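Local coordinates for protein free methionine-R-sulfoxide reductase (Saccharomyces cerevisiae, PDB 1F5M) that reduces the R-enantiomer of free methionine sulfoxide to methionine with electrons from thioredoxin, helping to protect yeast against oxidative stress, at residues Lys143-Ile148 with Leu172-Cys177; Ile148-Leu153 with Glu164-Leu169. All coordinates share one frame; numbering follows the deposited sequence.

Interaction 1 of 2, residues Lys143-Ile148 with Leu172-Cys177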
# COMPACT_ATOMS: atom_id res chain seq x y z
N LYS B 143 7.93 -23.33 -2.79
CA LYS B 143 8.60 -22.34 -3.63
C LYS B 143 8.37 -20.93 -3.05
O LYS B 143 7.47 -20.75 -2.25
CB LYS B 143 8.06 -22.43 -5.04
CG LYS B 143 8.20 -23.83 -5.66
CD LYS B 143 7.89 -23.78 -7.16
CE LYS B 143 8.28 -25.10 -7.88
NZ LYS B 143 8.25 -25.01 -9.40
N THR B 144 9.18 -19.95 -3.44
CA THR B 144 9.01 -18.57 -2.94
C THR B 144 7.84 -17.86 -3.68
O THR B 144 7.89 -17.68 -4.90
CB THR B 144 10.30 -17.76 -3.18
OG1 THR B 144 11.37 -18.36 -2.42
CG2 THR B 144 10.10 -16.28 -2.82
N LEU B 145 6.80 -17.48 -2.95
CA LEU B 145 5.64 -16.78 -3.54
C LEU B 145 5.90 -15.27 -3.57
O LEU B 145 5.36 -14.52 -4.40
CB LEU B 145 4.40 -17.10 -2.69
CG LEU B 145 3.94 -18.57 -2.72
CD1 LEU B 145 2.67 -18.76 -1.88
CD2 LEU B 145 3.67 -18.95 -4.15
N GLY B 146 6.73 -14.82 -2.63
CA GLY B 146 7.10 -13.42 -2.53
C GLY B 146 7.85 -13.19 -1.22
O GLY B 146 8.23 -14.14 -0.53
N VAL B 147 8.08 -11.93 -0.87
CA VAL B 147 8.77 -11.65 0.38
C VAL B 147 8.09 -10.53 1.14
O VAL B 147 7.33 -9.73 0.56
CB VAL B 147 10.23 -11.18 0.17
CG1 VAL B 147 11.04 -12.23 -0.60
CG2 VAL B 147 10.24 -9.85 -0.58
N ILE B 148 8.32 -10.53 2.44
CA ILE B 148 7.84 -9.49 3.33
C ILE B 148 9.11 -8.69 3.56
O ILE B 148 10.15 -9.25 3.96
CB ILE B 148 7.36 -10.05 4.67
CG1 ILE B 148 6.30 -11.13 4.44
CG2 ILE B 148 6.81 -8.93 5.50
CD1 ILE B 148 5.72 -11.69 5.75
N LEU B 172 0.63 -17.60 7.30
CA LEU B 172 -0.79 -17.24 7.32
C LEU B 172 -1.20 -16.62 5.99
O LEU B 172 -2.39 -16.71 5.58
CB LEU B 172 -1.09 -16.24 8.46
CG LEU B 172 -1.09 -16.70 9.90
CD1 LEU B 172 -1.46 -15.56 10.83
CD2 LEU B 172 -2.08 -17.84 10.05
N ILE B 173 -0.24 -15.98 5.34
CA ILE B 173 -0.47 -15.34 4.06
C ILE B 173 -0.58 -16.45 3.03
O ILE B 173 -1.51 -16.46 2.19
CB ILE B 173 0.72 -14.39 3.71
CG1 ILE B 173 0.55 -13.07 4.47
CG2 ILE B 173 0.84 -14.17 2.19
CD1 ILE B 173 1.69 -12.12 4.35
N ASN B 174 0.34 -17.41 3.10
CA ASN B 174 0.29 -18.53 2.15
C ASN B 174 -1.05 -19.29 2.21
O ASN B 174 -1.60 -19.68 1.16
CB ASN B 174 1.40 -19.53 2.44
CG ASN B 174 1.25 -20.80 1.62
OD1 ASN B 174 1.21 -21.90 2.18
ND2 ASN B 174 1.19 -20.65 0.29
N LYS B 175 -1.55 -19.52 3.42
CA LYS B 175 -2.81 -20.26 3.60
C LYS B 175 -4.04 -19.43 3.32
O LYS B 175 -5.12 -19.99 3.11
CB LYS B 175 -2.93 -20.79 5.03
CG LYS B 175 -1.78 -21.67 5.48
CD LYS B 175 -1.45 -21.39 6.95
CE LYS B 175 -2.34 -22.16 7.92
NZ LYS B 175 -2.00 -23.63 7.90
N SER B 176 -3.90 -18.11 3.36
CA SER B 176 -5.04 -17.24 3.16
C SER B 176 -5.13 -16.60 1.79
O SER B 176 -6.18 -16.07 1.40
CB SER B 176 -5.04 -16.13 4.24
OG SER B 176 -3.99 -15.19 4.05
N CYS B 177 -4.03 -16.63 1.06
CA CYS B 177 -4.02 -16.00 -0.24
C CYS B 177 -3.79 -16.99 -1.35
O CYS B 177 -3.18 -18.05 -1.16
CB CYS B 177 -2.92 -14.94 -0.32
SG CYS B 177 -2.95 -13.65 0.95
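Leu145 and Ile148 of the strand meet Asn174 and Ile173 of the C-terminal helix of the GAF domain. Leu145 lies near the start of strand 144-152, and its side chain can be followed outward. CB sets off toward the helix. CG follows beside the backbone N and opposite the carbonyl carbon (chi1 -66°), and it too stays clear of the helix. Here the branch divides the work: CD1 turns to the helix and ends 4.3 Å from CG of Asn174, whereas CD2 points elsewhere, 6.5 Å from that same carbon. Only CD1 thus makes the approach, against the amide end of Asn174, and the two side chains cross at about a right angle. Asn174 meets it because its CG stands anti to the backbone N (chi1 172°), which swings the amide from the flank of the helix toward the strand. Deeper in, contact passes to two branched side chains: CD1 of Ile148 lies 4.3 Å from CD1 of Ile173, methyl against methyl. Both isoleucines also rest on Ile137 of strand 131-138, and Ile173 reaches Leu46 of helix 42-59 and Tyr32 of helix 21-36. Further along the helix Ser176 OG donates to O of Leu172 at 2.7 Å, tilted 21° from the carbonyl plane, and also bonds Tyr32 OH. A small hydroxyl suits this place, since it can fold back on its own helix and still meet the tyrosine. Between strand and helix, then, the chemistry is graded: an apolar pair suits the buried end, while a leucine methyl beside an amide suits the partly exposed end, so the join rests on van der Waals contact, with no directional bond between strand and helix.

Interaction 2 of 2, residues Ile148-Leu153 with Glu164-Leu169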
# COMPACT_ATOMS: atom_id res chain seq x y z
N ILE B 148 8.32 -10.53 2.44
CA ILE B 148 7.84 -9.49 3.33
C ILE B 148 9.11 -8.69 3.56
O ILE B 148 10.15 -9.25 3.96
CB ILE B 148 7.36 -10.05 4.67
CG1 ILE B 148 6.30 -11.13 4.44
CG2 ILE B 148 6.81 -8.93 5.50
CD1 ILE B 148 5.72 -11.69 5.75
N ASP B 149 9.03 -7.38 3.33
CA ASP B 149 10.19 -6.49 3.41
C ASP B 149 9.96 -5.27 4.32
O ASP B 149 8.98 -4.47 4.13
CB ASP B 149 10.53 -6.04 1.96
CG ASP B 149 11.85 -5.27 1.83
OD1 ASP B 149 12.68 -5.24 2.76
OD2 ASP B 149 12.09 -4.70 0.73
N ILE B 150 10.80 -5.13 5.32
CA ILE B 150 10.72 -3.94 6.20
C ILE B 150 12.03 -3.18 6.23
O ILE B 150 13.10 -3.79 6.48
CB ILE B 150 10.37 -4.35 7.64
CG1 ILE B 150 9.19 -5.32 7.64
CG2 ILE B 150 10.06 -3.13 8.48
CD1 ILE B 150 8.69 -5.71 9.07
N ASP B 151 11.98 -1.85 6.01
CA ASP B 151 13.23 -1.04 6.04
C ASP B 151 13.21 -0.19 7.32
O ASP B 151 12.13 0.24 7.75
CB ASP B 151 13.34 -0.02 4.89
CG ASP B 151 13.60 -0.65 3.55
OD1 ASP B 151 13.51 -1.87 3.42
OD2 ASP B 151 13.87 0.11 2.58
N CYS B 152 14.39 0.07 7.89
CA CYS B 152 14.51 0.91 9.09
C CYS B 152 15.52 2.02 8.88
O CYS B 152 16.57 1.81 8.26
CB CYS B 152 14.94 0.04 10.30
SG CYS B 152 15.22 0.92 11.87
N LEU B 153 15.27 3.19 9.46
CA LEU B 153 16.17 4.34 9.33
C LEU B 153 17.41 4.26 10.19
O LEU B 153 18.34 5.02 9.97
CB LEU B 153 15.44 5.64 9.66
CG LEU B 153 14.34 5.97 8.64
CD1 LEU B 153 13.60 7.22 9.10
CD2 LEU B 153 14.94 6.20 7.29
N GLU B 164 10.76 -14.44 13.81
CA GLU B 164 9.87 -15.46 14.28
C GLU B 164 8.43 -15.05 13.98
O GLU B 164 7.68 -15.86 13.41
CB GLU B 164 10.04 -15.70 15.78
CG GLU B 164 9.21 -16.86 16.29
CD GLU B 164 9.59 -17.29 17.70
OE1 GLU B 164 9.69 -18.50 17.90
OE2 GLU B 164 9.79 -16.42 18.61
N PHE B 165 8.05 -13.84 14.35
CA PHE B 165 6.67 -13.40 14.06
C PHE B 165 6.41 -13.20 12.58
O PHE B 165 5.30 -13.51 12.09
CB PHE B 165 6.30 -12.11 14.82
CG PHE B 165 5.76 -12.37 16.24
CD1 PHE B 165 6.58 -12.18 17.38
CD2 PHE B 165 4.44 -12.84 16.44
CE1 PHE B 165 6.10 -12.46 18.69
CE2 PHE B 165 3.94 -13.13 17.75
CZ PHE B 165 4.77 -12.93 18.88
N LEU B 166 7.39 -12.71 11.82
CA LEU B 166 7.10 -12.49 10.41
C LEU B 166 7.03 -13.81 9.66
O LEU B 166 6.34 -13.90 8.64
CB LEU B 166 8.14 -11.58 9.76
CG LEU B 166 8.13 -10.14 10.25
CD1 LEU B 166 9.35 -9.40 9.65
CD2 LEU B 166 6.86 -9.46 9.80
N GLU B 167 7.75 -14.84 10.13
CA GLU B 167 7.66 -16.12 9.43
C GLU B 167 6.31 -16.75 9.74
O GLU B 167 5.82 -17.53 8.94
CB GLU B 167 8.83 -17.07 9.79
CG GLU B 167 10.15 -16.59 9.17
CD GLU B 167 11.27 -17.62 9.18
OE1 GLU B 167 11.22 -18.55 10.01
OE2 GLU B 167 12.22 -17.48 8.36
N LYS B 168 5.69 -16.43 10.88
CA LYS B 168 4.38 -17.00 11.18
C LYS B 168 3.37 -16.30 10.26
O LYS B 168 2.45 -16.93 9.72
CB LYS B 168 3.96 -16.69 12.60
CG LYS B 168 4.59 -17.59 13.66
CD LYS B 168 4.32 -17.01 15.07
CE LYS B 168 4.95 -17.92 16.13
NZ LYS B 168 4.82 -17.37 17.51
N LEU B 169 3.59 -15.00 10.08
CA LEU B 169 2.72 -14.19 9.24
C LEU B 169 2.77 -14.64 7.79
O LEU B 169 1.75 -14.62 7.10
CB LEU B 169 3.11 -12.71 9.32
CG LEU B 169 2.27 -11.75 8.44
CD1 LEU B 169 0.79 -11.81 8.87
CD2 LEU B 169 2.80 -10.31 8.61
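The packing of the C-terminal helix on the central antiparallel sheet of the GAF fold is carried here by Ile148 and Ile150 against Leu166 and Leu169. Strand 148-152 and helix 164-169 run roughly antiparallel, at 146°, with axes 10.4 Å apart, a spacing filled by aliphatic side chains. Alternation along the strand sends Ile148 and Ile150 to the helix, while Asp149 between them points away; on the helix, a spacing of three residues brings Leu166 and Leu169 to the same face. The tightest apolar meeting is between CD1 of Ile150 and CD1 of Leu166, 3.8 Å apart, with the two side chains crossing at a slant. Ile148 uses both of its branches. Its CG2, anti to the backbone N, comes within 4.3 Å of Leu166 CD2, and its longer arm carries CD1 to 3.7 Å from the backbone O of Leu166 and 4.3 Å from Leu169 CD2. The beta-branched isoleucine suits an extended strand and offers two methyls to one helix, and leucine, branched one carbon further out, can span the gap from the helix side. Ile53 of helix 42-59 touches Ile148, Ile150 and Leu169, Tyr32 of helix 21-36 borders Leu169, and the neighbouring strands 64-72 and 131-138 contribute Phe69, against Ile148, and Val135, against Leu166.

Strand 144-152 and helix 160-176 supply both contacts, whose centres lie 13 Å apart. Along the chain both segments of interaction 2 lie between those of interaction 1, apart from the shared Ile148: the strand runs out, the chain turns, and the helix returns beside it, so interaction 2 joins the parts nearer the turn and interaction 1 the parts farther from it. Ile148 belongs to both, linking the buried contact to the partly buried one. Together they fix one helix along a central strand of the six-stranded sheet, with helices 21-36 and 42-59 completing that layer. This is the architecture of the GAF domain on which the reductase is built.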